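Local coordinates for antibiotic resistance protein (Deinococcus radiodurans, PDB 2VLI), which probably acts as a phosphotransferase of the P-loop NTPase class that confers resistance to the antibiotic tunicamycin, at residues Thr149-Ala154 with Gln159-Gln164; Pro6-Asn11 with Val169-Ala174; His20-Leu25 with Pro79-Val84. All coordinates share one frame; numbering follows the deposited sequence.

Interaction 1 (Thr149-Ala154 with Gln159-Gln164); sequences THIDTA and QQVAEQ. With CD (cadmium ion), chain C.
Thr153 and Val161 make the nearest approach here, a side chain just past the end of edge strand 150-152 crossing one from the following helix. From its CB outward, the threonine first meets Val161 CG2 at 4.1 Å; the methyl beyond, Thr153 CG2, comes to 3.9 Å from the same valine methyl while also brushing Val161 CG1. The other branch turns elsewhere: with chi1 at 64°, OG1 sits between the backbone N and the carbonyl carbon, where it makes a weak hydrogen bond to Ile112 O of the neighbouring strand. The hydroxyl is thereby kept off the helix, and the methyl is left to meet the valine. One step back along the packing face, Ile151 CG2 adds two longer apolar contacts, 4.4 Å to Val161 CG1 and 4.3 Å to Gln164 CG; the amide of Gln164 turns its NE2 to Gln168 OE1 instead.

Asp152 OD1 accepts from Ala154 N at 2.9 Å with an N-H...O angle of 159°, an Asx turn just where the strand ends. His150 projects from the opposite face of the strand to Ile151. Its ND1 binds the cadmium ion at 2.3 Å, with Glu145 as a further ligand, and its NE2 is hydrogen-bonded to Leu142 O, which fixes the turn of the ring. Taken together, these residues form a beta-alpha unit at the margin of the parallel sheet of a P-loop NTPase fold, with the helix laid back over the last strand.

Interaction 2 (Pro6-Asn11 with Val169-Ala174); sequences PIIWIN and VGLTLA
Pro6 starts the contact just before the first strand: its ring carbon CG lies 4.3 Å from Leu171 CD2, a loose apolar touch near the surface. Next along the chain, Ile7 turns to the other face of the sheet and packs on Leu80. Ile8 faces the C-terminal segment again and makes the closer contact. Its CG1 stands anti to the carbonyl carbon (chi1 -53°), and the chain beyond is extended (chi2 164°), which sends CD1 straight out from the strand; it meets Leu171 CD1 at 3.9 Å, the two side chains reaching toward each other tip to tip. Thus the two methyls of one leucine are divided between Pro6 and Ile8. Trp9 follows Ile7 to the far face, while Ile10 returns to the near one but spends its side chain on Thr21 and Leu25 of helix 20-28. Asn11, at the strand's end, hydrogen-bonds through OD1 to Ile86 N.

Gly170, with a phi of 84°, follows helix 158-169 in a Schellman motif, and Leu171 comes next. Leu171 also rests on Leu29. No hydrogen bond joins the two segments, and just 146 Å² is buried between them; the contact is hydrophobic, methyl to methyl and without directional bonds, so it depends on shape and the exclusion of water rather than on exact angles.

Interaction 3 (His20-Leu25 with Pro79-Val84); sequences HTAHTL and PLIVPV
In the P-loop NTPase fold the helix that follows the phosphate-binding loop packs on a face of the central parallel sheet, and here Ala22 and Leu25 of that helix rest on Ile81 and Pro83 of strand 80-84. The two short segments run nearly antiparallel, at 169°, with their axes 8.5 Å apart. Ala22 CB, a single methyl, touches both partners, 3.7 Å from Pro83 CG and 3.9 Å from Ile81 CG2, at the point where the backbones come nearest. Ile81 divides its branches along the helix. With chi1 at -52°, CG1 lies beside the backbone N and CG2 anti to it; CG2 meets Ala22, whereas CG1 carries CD1 one turn further on, to 4.0 Å from Leu25 CB. Leu25 turns CD1 toward Ile10 of strand 7-11, while CD2 lies against helix 158-169, so helix 20-28 covers both neighbouring strands.

No hydrogen bond crosses between the segments; the side-chain contacts are apolar, and 181 Å² is buried. On another side of the helix, Thr24 touches helix 158-169. Its hydroxyl is tied within the helix: OG1 donates to His20 O at 2.7 Å from about 40° above the carbonyl plane, and that same oxygen also takes the backbone bond from Thr24 N.

From the N terminus, strand 7-11 opens the fold and leads on to helix 20-28. Interaction 3 is the first to close, bringing strand 80-84 back beneath that helix and alongside strand 7-11, where Ile8 and Leu80 pair through their backbones. Interaction 1 follows it in series, a short local closure at the sheet's far edge between strand 150-152 and helix 158-169. Interaction 2 closes last and spans both, returning the tail beyond that helix to the first strand. Helices 20-28 and 158-169 lie side by side on one face: Ala162 packs against Thr24 and Leu25, and Leu173 against Glu163, joining all three contacts into one layer.

Interaction 1 (Thr149-Ala154 with Gln159-Gln164)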
# COMPACT_ATOMS: atom_id res chain seq x y z
N THR A 149 2.30 -12.79 8.02
CA THR A 149 3.31 -12.76 9.09
C THR A 149 4.62 -12.13 8.64
O THR A 149 5.14 -12.47 7.61
CB THR A 149 3.55 -14.21 9.53
OG1 THR A 149 2.34 -14.69 10.13
CG2 THR A 149 4.78 -14.35 10.51
N HIS A 150 5.12 -11.19 9.42
CA HIS A 150 6.38 -10.54 9.20
C HIS A 150 7.54 -11.37 9.71
O HIS A 150 7.47 -11.97 10.77
CB HIS A 150 6.38 -9.17 9.91
CG HIS A 150 5.44 -8.16 9.31
ND1 HIS A 150 4.40 -7.60 10.01
CD2 HIS A 150 5.36 -7.67 8.06
CE1 HIS A 150 3.75 -6.75 9.23
NE2 HIS A 150 4.29 -6.79 8.03
N ILE A 151 8.62 -11.40 8.93
CA ILE A 151 9.90 -12.01 9.37
C ILE A 151 10.95 -10.93 9.17
O ILE A 151 11.20 -10.50 8.07
CB ILE A 151 10.29 -13.22 8.51
CG1 ILE A 151 9.29 -14.35 8.63
CG2 ILE A 151 11.77 -13.73 8.88
CD1 ILE A 151 9.36 -15.14 9.84
N ASP A 152 11.55 -10.44 10.25
CA ASP A 152 12.54 -9.38 10.11
C ASP A 152 13.87 -10.07 9.95
O ASP A 152 14.23 -10.90 10.78
CB ASP A 152 12.58 -8.53 11.37
CG ASP A 152 13.39 -7.24 11.20
OD1 ASP A 152 14.54 -7.22 10.59
OD2 ASP A 152 12.84 -6.21 11.64
N THR A 153 14.60 -9.70 8.91
CA THR A 153 15.80 -10.43 8.52
C THR A 153 17.06 -9.70 8.99
O THR A 153 18.18 -10.18 8.74
CB THR A 153 15.87 -10.63 6.97
OG1 THR A 153 15.98 -9.37 6.31
CG2 THR A 153 14.64 -11.34 6.46
N ALA A 154 16.90 -8.56 9.67
CA ALA A 154 18.02 -7.83 10.22
C ALA A 154 18.99 -8.77 10.93
O ALA A 154 18.65 -9.48 11.87
CB ALA A 154 17.57 -6.75 11.14
N GLN A 159 20.63 -18.46 5.30
CA GLN A 159 20.49 -19.72 5.97
C GLN A 159 19.65 -19.60 7.23
O GLN A 159 18.78 -20.42 7.52
CB GLN A 159 21.88 -20.24 6.34
CG GLN A 159 21.99 -21.71 6.32
CD GLN A 159 21.91 -22.30 4.92
OE1 GLN A 159 21.25 -23.31 4.72
NE2 GLN A 159 22.58 -21.67 3.95
N GLN A 160 19.95 -18.59 8.02
CA GLN A 160 19.16 -18.29 9.20
C GLN A 160 17.69 -17.85 8.94
O GLN A 160 16.80 -18.17 9.71
CB GLN A 160 19.87 -17.23 10.01
CG GLN A 160 21.10 -17.72 10.74
CD GLN A 160 22.00 -16.56 11.18
OE1 GLN A 160 22.42 -15.71 10.36
NE2 GLN A 160 22.28 -16.50 12.47
N VAL A 161 17.44 -17.10 7.87
CA VAL A 161 16.03 -16.77 7.50
C VAL A 161 15.28 -18.03 7.18
O VAL A 161 14.16 -18.25 7.64
CB VAL A 161 16.01 -15.80 6.32
CG1 VAL A 161 14.54 -15.39 5.92
CG2 VAL A 161 16.78 -14.58 6.70
N ALA A 162 15.93 -18.91 6.43
CA ALA A 162 15.34 -20.17 6.05
C ALA A 162 15.00 -20.97 7.29
O ALA A 162 13.91 -21.50 7.41
CB ALA A 162 16.29 -20.95 5.07
N GLU A 163 15.93 -20.98 8.25
CA GLU A 163 15.78 -21.75 9.47
C GLU A 163 14.61 -21.23 10.34
O GLU A 163 13.84 -22.00 10.88
CB GLU A 163 17.11 -21.72 10.27
CG GLU A 163 18.12 -22.75 9.69
CD GLU A 163 19.59 -22.53 10.10
OE1 GLU A 163 19.92 -21.56 10.83
OE2 GLU A 163 20.43 -23.35 9.65
N GLN A 164 14.51 -19.91 10.42
CA GLN A 164 13.45 -19.18 11.11
C GLN A 164 12.09 -19.48 10.50
O GLN A 164 11.13 -19.76 11.21
CB GLN A 164 13.77 -17.68 10.97
CG GLN A 164 12.88 -16.74 11.77
CD GLN A 164 12.84 -17.13 13.18
OE1 GLN A 164 13.87 -17.46 13.77
NE2 GLN A 164 11.64 -17.13 13.77
CD CD C . 3.80 -7.76 12.27

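Interaction 2 (Pro6-Asn11 with Val169-Ala174)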
# COMPACT_ATOMS: atom_id res chain seq x y z
N PRO A 6 2.76 -28.91 2.94
CA PRO A 6 2.75 -27.47 3.23
C PRO A 6 3.11 -26.57 2.05
O PRO A 6 3.98 -26.90 1.27
CB PRO A 6 3.82 -27.33 4.32
CG PRO A 6 3.98 -28.69 4.89
CD PRO A 6 3.75 -29.63 3.75
N ILE A 7 2.46 -25.41 1.98
CA ILE A 7 2.82 -24.35 1.01
C ILE A 7 3.50 -23.19 1.75
O ILE A 7 2.90 -22.61 2.66
CB ILE A 7 1.57 -23.89 0.23
CG1 ILE A 7 0.98 -25.09 -0.55
CG2 ILE A 7 1.91 -22.76 -0.76
CD1 ILE A 7 -0.33 -24.79 -1.28
N ILE A 8 4.74 -22.89 1.38
CA ILE A 8 5.50 -21.80 2.05
C ILE A 8 5.58 -20.63 1.07
O ILE A 8 6.22 -20.72 0.07
CB ILE A 8 6.90 -22.26 2.46
CG1 ILE A 8 6.81 -23.54 3.30
CG2 ILE A 8 7.61 -21.22 3.24
CD1 ILE A 8 8.14 -24.26 3.42
N TRP A 9 4.89 -19.54 1.40
CA TRP A 9 4.64 -18.44 0.50
C TRP A 9 5.42 -17.27 1.07
O TRP A 9 5.17 -16.84 2.18
CB TRP A 9 3.15 -18.17 0.52
CG TRP A 9 2.68 -16.96 -0.22
CD1 TRP A 9 2.80 -15.66 0.17
CD2 TRP A 9 1.91 -16.94 -1.44
NE1 TRP A 9 2.18 -14.84 -0.72
CE2 TRP A 9 1.61 -15.59 -1.71
CE3 TRP A 9 1.42 -17.93 -2.30
CZ2 TRP A 9 0.89 -15.19 -2.85
CZ3 TRP A 9 0.68 -17.52 -3.44
CH2 TRP A 9 0.44 -16.17 -3.70
N ILE A 10 6.41 -16.80 0.33
CA ILE A 10 7.36 -15.84 0.83
C ILE A 10 7.39 -14.57 -0.03
O ILE A 10 7.86 -14.59 -1.16
CB ILE A 10 8.79 -16.45 0.88
CG1 ILE A 10 8.78 -17.69 1.77
CG2 ILE A 10 9.81 -15.39 1.38
CD1 ILE A 10 10.01 -18.60 1.59
N ASN A 11 6.89 -13.47 0.53
CA ASN A 11 6.87 -12.20 -0.13
C ASN A 11 8.07 -11.40 0.35
O ASN A 11 8.42 -11.44 1.51
CB ASN A 11 5.60 -11.46 0.20
CG ASN A 11 5.45 -10.17 -0.59
OD1 ASN A 11 5.96 -10.03 -1.71
ND2 ASN A 11 4.81 -9.19 0.01
N VAL A 169 6.91 -22.70 10.72
CA VAL A 169 5.92 -23.60 10.10
C VAL A 169 5.96 -25.06 10.61
O VAL A 169 5.15 -25.89 10.20
CB VAL A 169 6.02 -23.56 8.56
CG1 VAL A 169 5.97 -22.10 8.08
CG2 VAL A 169 7.27 -24.19 8.07
N GLY A 170 6.92 -25.38 11.47
CA GLY A 170 6.97 -26.71 12.10
C GLY A 170 7.66 -27.77 11.25
O GLY A 170 7.36 -28.95 11.36
N LEU A 171 8.61 -27.33 10.42
CA LEU A 171 9.30 -28.19 9.47
C LEU A 171 10.74 -28.41 9.88
O LEU A 171 11.42 -27.49 10.33
CB LEU A 171 9.28 -27.57 8.06
CG LEU A 171 8.11 -27.83 7.11
CD1 LEU A 171 8.51 -27.40 5.70
CD2 LEU A 171 7.65 -29.31 7.11
N THR A 172 11.21 -29.64 9.67
CA THR A 172 12.60 -30.01 9.94
C THR A 172 13.41 -29.85 8.68
O THR A 172 13.05 -30.41 7.65
CB THR A 172 12.65 -31.48 10.47
OG1 THR A 172 12.35 -31.46 11.88
CG2 THR A 172 14.02 -32.13 10.23
N LEU A 173 14.47 -29.06 8.74
CA LEU A 173 15.37 -28.87 7.62
C LEU A 173 16.47 -29.94 7.61
O LEU A 173 16.99 -30.34 8.67
CB LEU A 173 16.01 -27.48 7.64
CG LEU A 173 15.11 -26.24 7.46
CD1 LEU A 173 15.97 -25.04 7.26
CD2 LEU A 173 14.13 -26.41 6.30
N ALA A 174 16.80 -30.41 6.42
CA ALA A 174 18.05 -31.14 6.21
C ALA A 174 19.20 -30.17 6.49
O ALA A 174 19.00 -28.98 6.48
CB ALA A 174 18.14 -31.66 4.79

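Interaction 3 (His20-Leu25 with Pro79-Val84)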
# COMPACT_ATOMS: atom_id res chain seq x y z
N HIS A 20 16.80 -15.81 -2.78
CA HIS A 20 17.77 -16.77 -2.21
C HIS A 20 17.15 -17.61 -1.11
O HIS A 20 17.51 -18.76 -0.92
CB HIS A 20 19.00 -16.03 -1.66
CG HIS A 20 19.81 -15.36 -2.73
ND1 HIS A 20 20.44 -14.14 -2.56
CD2 HIS A 20 20.06 -15.73 -4.01
CE1 HIS A 20 21.05 -13.81 -3.68
NE2 HIS A 20 20.84 -14.75 -4.58
N THR A 21 16.21 -17.02 -0.38
CA THR A 21 15.57 -17.73 0.71
C THR A 21 14.87 -19.00 0.20
O THR A 21 15.09 -20.06 0.72
CB THR A 21 14.55 -16.86 1.40
OG1 THR A 21 15.21 -15.73 1.98
CG2 THR A 21 13.84 -17.65 2.49
N ALA A 22 14.02 -18.82 -0.82
CA ALA A 22 13.30 -19.91 -1.51
C ALA A 22 14.26 -21.03 -1.94
O ALA A 22 14.04 -22.21 -1.65
CB ALA A 22 12.56 -19.34 -2.73
N HIS A 23 15.34 -20.64 -2.60
CA HIS A 23 16.40 -21.59 -3.01
C HIS A 23 17.00 -22.34 -1.81
O HIS A 23 17.08 -23.57 -1.80
CB HIS A 23 17.49 -20.84 -3.78
CG HIS A 23 18.68 -21.70 -4.14
ND1 HIS A 23 18.59 -22.75 -5.03
CD2 HIS A 23 19.98 -21.63 -3.76
CE1 HIS A 23 19.78 -23.31 -5.16
NE2 HIS A 23 20.64 -22.65 -4.40
N THR A 24 17.40 -21.62 -0.76
CA THR A 24 17.91 -22.25 0.46
C THR A 24 16.94 -23.24 1.10
O THR A 24 17.35 -24.31 1.56
CB THR A 24 18.27 -21.17 1.51
OG1 THR A 24 19.05 -20.16 0.86
CG2 THR A 24 19.03 -21.77 2.69
N LEU A 25 15.67 -22.87 1.16
CA LEU A 25 14.68 -23.73 1.76
C LEU A 25 14.53 -24.94 0.88
O LEU A 25 14.38 -26.05 1.37
CB LEU A 25 13.30 -23.06 1.84
CG LEU A 25 13.00 -22.21 3.06
CD1 LEU A 25 11.83 -21.28 2.75
CD2 LEU A 25 12.75 -23.08 4.30
N PRO A 79 7.05 -29.99 0.32
CA PRO A 79 6.49 -28.66 0.42
C PRO A 79 6.59 -27.85 -0.87
O PRO A 79 7.55 -27.94 -1.64
CB PRO A 79 7.31 -28.01 1.55
CG PRO A 79 7.91 -29.20 2.32
CD PRO A 79 8.17 -30.22 1.25
N LEU A 80 5.58 -27.03 -1.10
CA LEU A 80 5.54 -26.16 -2.23
C LEU A 80 6.02 -24.77 -1.76
O LEU A 80 5.44 -24.21 -0.84
CB LEU A 80 4.10 -26.14 -2.73
CG LEU A 80 3.79 -25.80 -4.18
CD1 LEU A 80 4.68 -26.58 -5.19
CD2 LEU A 80 2.33 -26.12 -4.42
N ILE A 81 7.10 -24.27 -2.36
CA ILE A 81 7.71 -22.98 -2.01
C ILE A 81 7.42 -21.93 -3.08
O ILE A 81 7.73 -22.13 -4.24
CB ILE A 81 9.24 -23.09 -1.82
CG1 ILE A 81 9.59 -24.21 -0.84
CG2 ILE A 81 9.80 -21.74 -1.42
CD1 ILE A 81 11.04 -24.80 -0.98
N VAL A 82 6.81 -20.83 -2.69
CA VAL A 82 6.36 -19.82 -3.65
C VAL A 82 6.96 -18.43 -3.33
O VAL A 82 6.42 -17.74 -2.48
CB VAL A 82 4.80 -19.70 -3.63
CG1 VAL A 82 4.32 -18.75 -4.71
CG2 VAL A 82 4.11 -21.11 -3.66
N PRO A 83 8.04 -18.00 -4.02
CA PRO A 83 8.58 -16.64 -3.88
C PRO A 83 7.75 -15.64 -4.69
O PRO A 83 7.54 -15.86 -5.87
CB PRO A 83 10.00 -16.74 -4.45
CG PRO A 83 10.07 -18.05 -5.20
CD PRO A 83 8.72 -18.75 -5.09
N VAL A 84 7.32 -14.55 -4.05
CA VAL A 84 6.59 -13.49 -4.68
C VAL A 84 7.18 -12.17 -4.25
O VAL A 84 7.94 -12.11 -3.30
CB VAL A 84 5.08 -13.52 -4.35
CG1 VAL A 84 4.49 -14.81 -4.78
CG2 VAL A 84 4.83 -13.35 -2.88